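PDB 3KEB: probable thiol peroxidase from Chromobacterium violaceum, which probably acts as a peroxidase of the thioredoxin-fold redoxin family, reducing peroxides with thiol chemistry. Local coordinates for residues 138-143 with 160-165. Sequence-based numbering, arbitrary orientation.
Sequences PAIILA and DFFDFD
Ile-140 packs over one face of the Phe-162 ring. Its CB sits over the ring centre, 3.6 Å from the centroid and only 9° off the normal, a CH-pi contact. The two branches of the isoleucine spread from there over the ring: Ile-140 CG2 reaches Phe-162 CD1 at 3.4 Å, while Ile-140 CD1 comes within 3.7 Å of Phe-162 CD2. CG1 is anti to the backbone N (chi1 -175°), and chi2 of 162° carries Ile-140 CD1 on, to 4.2 Å from Phe-164 CE1. The far end of the Phe-162 ring rests against the backbone of the strand, its CZ 3.3 Å from Ala-139 O, and its edge faces the carbonyl carbon of Pro-138. No hydrogen bond joins the two segments, and this buried contact is essentially apolar packing.

Phe-162 CB lies 3.9 Å above the plane of the Phe-164 ring, offset toward its rim. Between these two aromatics the chain makes an inverse gamma turn centred on Asp-163, which is also the N-cap residue of helix 164-177, the last one modelled, and accepts a hydrogen bond from Ala-166 N at OD1. Through Phe-162 the lead-in to this helix packs on strand 139-143, which runs between strands 51-55 and 149-154 in the central sheet of the thioredoxin fold. Val-54 and Leu-69 also touch Phe-162, and helix 67-77 meets Phe-164 through Thr-73 and Phe-76.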
ATOM      1  N   PRO A 138       8.716  -3.815  11.578  1.00 13.71           N
ATOM      2  CA  PRO A 138       7.795  -4.306  12.595  1.00 13.92           C
ATOM      3  C   PRO A 138       8.153  -3.866  14.046  1.00 12.94           C
ATOM      4  O   PRO A 138       9.320  -3.892  14.444  1.00 13.61           O
ATOM      5  CB  PRO A 138       7.873  -5.825  12.442  1.00 15.15           C
ATOM      6  CG  PRO A 138       9.179  -6.039  11.820  1.00 15.43           C
ATOM      7  CD  PRO A 138       9.293  -4.936  10.830  1.00 13.52           C
ATOM      8  N   ALA A 139       7.140  -3.370  14.762  1.00 12.22           N
ATOM      9  CA  ALA A 139       7.306  -2.766  16.082  1.00 12.03           C
ATOM     10  C   ALA A 139       6.008  -2.828  16.871  1.00 13.41           C
ATOM     11  O   ALA A 139       4.903  -3.117  16.339  1.00 13.20           O
ATOM     12  CB  ALA A 139       7.838  -1.309  15.960  1.00 12.32           C
ATOM     13  N   ILE A 140       6.159  -2.716  18.173  1.00 12.78           N
ATOM     14  CA  ILE A 140       5.005  -2.745  19.049  1.00 12.50           C
ATOM     15  C   ILE A 140       5.148  -1.670  20.037  1.00 11.66           C
ATOM     16  O   ILE A 140       6.251  -1.441  20.532  1.00 13.10           O
ATOM     17  CB  ILE A 140       4.802  -4.118  19.758  1.00 12.08           C
ATOM     18  CG1 ILE A 140       3.506  -4.123  20.563  1.00 13.01           C
ATOM     19  CG2 ILE A 140       6.009  -4.518  20.684  1.00 10.91           C
ATOM     20  CD1 ILE A 140       3.038  -5.620  20.905  1.00  7.64           C
ATOM     21  N   ILE A 141       4.039  -1.006  20.337  1.00 12.01           N
ATOM     22  CA  ILE A 141       4.032   0.073  21.342  1.00 12.83           C
ATOM     23  C   ILE A 141       2.778   0.019  22.170  1.00 12.42           C
ATOM     24  O   ILE A 141       1.676   0.079  21.642  1.00 12.61           O
ATOM     25  CB  ILE A 141       4.038   1.463  20.679  1.00 11.65           C
ATOM     26  CG1 ILE A 141       5.223   1.630  19.748  1.00 14.78           C
ATOM     27  CG2 ILE A 141       4.031   2.611  21.747  1.00 11.41           C
ATOM     28  CD1 ILE A 141       5.174   2.919  18.915  1.00 13.76           C
ATOM     29  N   LEU A 142       2.953  -0.142  23.474  1.00 13.15           N
ATOM     30  CA  LEU A 142       1.869  -0.105  24.439  1.00 13.14           C
ATOM     31  C   LEU A 142       1.794   1.320  24.993  1.00 12.63           C
ATOM     32  O   LEU A 142       2.778   1.840  25.567  1.00 12.11           O
ATOM     33  CB  LEU A 142       2.138  -1.058  25.598  1.00 13.04           C
ATOM     34  CG  LEU A 142       1.201  -1.010  26.790  1.00 12.95           C
ATOM     35  CD1 LEU A 142      -0.209  -1.488  26.412  1.00 12.96           C
ATOM     36  CD2 LEU A 142       1.847  -1.787  27.997  1.00 13.30           C
ATOM     37  N   ALA A 143       0.602   1.912  24.861  1.00 12.73           N
ATOM     38  CA  ALA A 143       0.327   3.291  25.360  1.00 12.50           C
ATOM     39  C   ALA A 143      -0.956   3.297  26.158  1.00 13.52           C
ATOM     40  O   ALA A 143      -1.895   2.519  25.877  1.00 12.94           O
ATOM     41  CB  ALA A 143       0.230   4.307  24.206  1.00 12.53           C
ATOM     42  N   ASP A 160      10.717 -12.962  14.103  1.00 14.13           N
ATOM     43  CA  ASP A 160      10.561 -12.987  15.537  1.00 14.79           C
ATOM     44  C   ASP A 160       9.153 -12.571  15.949  1.00 13.15           C
ATOM     45  O   ASP A 160       8.440 -11.869  15.228  1.00 13.75           O
ATOM     46  CB  ASP A 160      11.541 -12.045  16.231  1.00 13.97           C
ATOM     47  CG  ASP A 160      13.015 -12.471  16.117  1.00 18.60           C
ATOM     48  OD1 ASP A 160      13.332 -13.595  15.695  1.00 20.14           O
ATOM     49  OD2 ASP A 160      13.881 -11.621  16.496  1.00 22.22           O
ATOM     50  N   PHE A 161       8.815 -12.891  17.196  1.00 12.92           N
ATOM     51  CA  PHE A 161       7.652 -12.321  17.860  1.00 12.64           C
ATOM     52  C   PHE A 161       8.057 -11.261  18.874  1.00 12.93           C
ATOM     53  O   PHE A 161       9.158 -11.264  19.430  1.00 12.19           O
ATOM     54  CB  PHE A 161       6.765 -13.395  18.543  1.00 14.04           C
ATOM     55  CG  PHE A 161       6.233 -14.472  17.626  1.00 15.32           C
ATOM     56  CD1 PHE A 161       5.922 -14.222  16.313  1.00 19.90           C
ATOM     57  CD2 PHE A 161       6.073 -15.767  18.099  1.00 19.76           C
ATOM     58  CE1 PHE A 161       5.462 -15.221  15.478  1.00 21.88           C
ATOM     59  CE2 PHE A 161       5.592 -16.763  17.280  1.00 24.68           C
ATOM     60  CZ  PHE A 161       5.291 -16.477  15.958  1.00 22.33           C
ATOM     61  N   PHE A 162       7.131 -10.350  19.156  1.00 13.01           N
ATOM     62  CA  PHE A 162       7.319  -9.388  20.234  1.00 14.04           C
ATOM     63  C   PHE A 162       7.501 -10.081  21.586  1.00 14.14           C
ATOM     64  O   PHE A 162       7.077 -11.222  21.774  1.00 14.46           O
ATOM     65  CB  PHE A 162       6.089  -8.465  20.304  1.00 13.69           C
ATOM     66  CG  PHE A 162       5.779  -7.757  19.018  1.00 15.54           C
ATOM     67  CD1 PHE A 162       6.724  -6.907  18.427  1.00 15.81           C
ATOM     68  CD2 PHE A 162       4.527  -7.900  18.418  1.00 14.81           C
ATOM     69  CE1 PHE A 162       6.465  -6.266  17.239  1.00 14.65           C
ATOM     70  CE2 PHE A 162       4.245  -7.198  17.240  1.00 14.77           C
ATOM     71  CZ  PHE A 162       5.216  -6.401  16.655  1.00 14.95           C
ATOM     72  N   ASP A 163       8.076  -9.371  22.558  1.00 13.91           N
ATOM     73  CA  ASP A 163       8.321  -9.884  23.901  1.00 15.56           C
ATOM     74  C   ASP A 163       7.053  -9.709  24.742  1.00 15.94           C
ATOM     75  O   ASP A 163       6.962  -8.821  25.604  1.00 13.60           O
ATOM     76  CB  ASP A 163       9.486  -9.146  24.546  1.00 15.94           C
ATOM     77  CG  ASP A 163       9.977  -9.814  25.829  1.00 18.07           C
ATOM     78  OD1 ASP A 163       9.307 -10.694  26.350  1.00 15.66           O
ATOM     79  OD2 ASP A 163      11.061  -9.413  26.318  1.00 19.80           O
ATOM     80  N   PHE A 164       6.079 -10.586  24.458  1.00 15.59           N
ATOM     81  CA  PHE A 164       4.804 -10.495  25.079  1.00 16.50           C
ATOM     82  C   PHE A 164       4.942 -10.720  26.586  1.00 16.94           C
ATOM     83  O   PHE A 164       4.249 -10.073  27.357  1.00 16.69           O
ATOM     84  CB  PHE A 164       3.830 -11.501  24.482  1.00 16.21           C
ATOM     85  CG  PHE A 164       3.464 -11.231  23.053  1.00 16.24           C
ATOM     86  CD1 PHE A 164       2.837 -10.047  22.682  1.00 17.45           C
ATOM     87  CD2 PHE A 164       3.784 -12.150  22.073  1.00 17.87           C
ATOM     88  CE1 PHE A 164       2.518  -9.782  21.340  1.00 15.65           C
ATOM     89  CE2 PHE A 164       3.463 -11.906  20.751  1.00 17.87           C
ATOM     90  CZ  PHE A 164       2.854 -10.729  20.378  1.00 18.15           C
ATOM     91  N   ASP A 165       5.827 -11.627  27.007  1.00 17.33           N
ATOM     92  CA  ASP A 165       6.053 -11.809  28.451  1.00 17.88           C
ATOM     93  C   ASP A 165       6.435 -10.504  29.161  1.00 16.76           C
ATOM     94  O   ASP A 165       5.967 -10.231  30.279  1.00 15.67           O
ATOM     95  CB  ASP A 165       7.090 -12.872  28.729  1.00 18.46           C
ATOM     96  CG  ASP A 165       6.565 -14.285  28.467  1.00 24.18           C
ATOM     97  OD1 ASP A 165       5.322 -14.473  28.348  1.00 30.50           O
ATOM     98  OD2 ASP A 165       7.414 -15.195  28.340  1.00 30.87           O
TER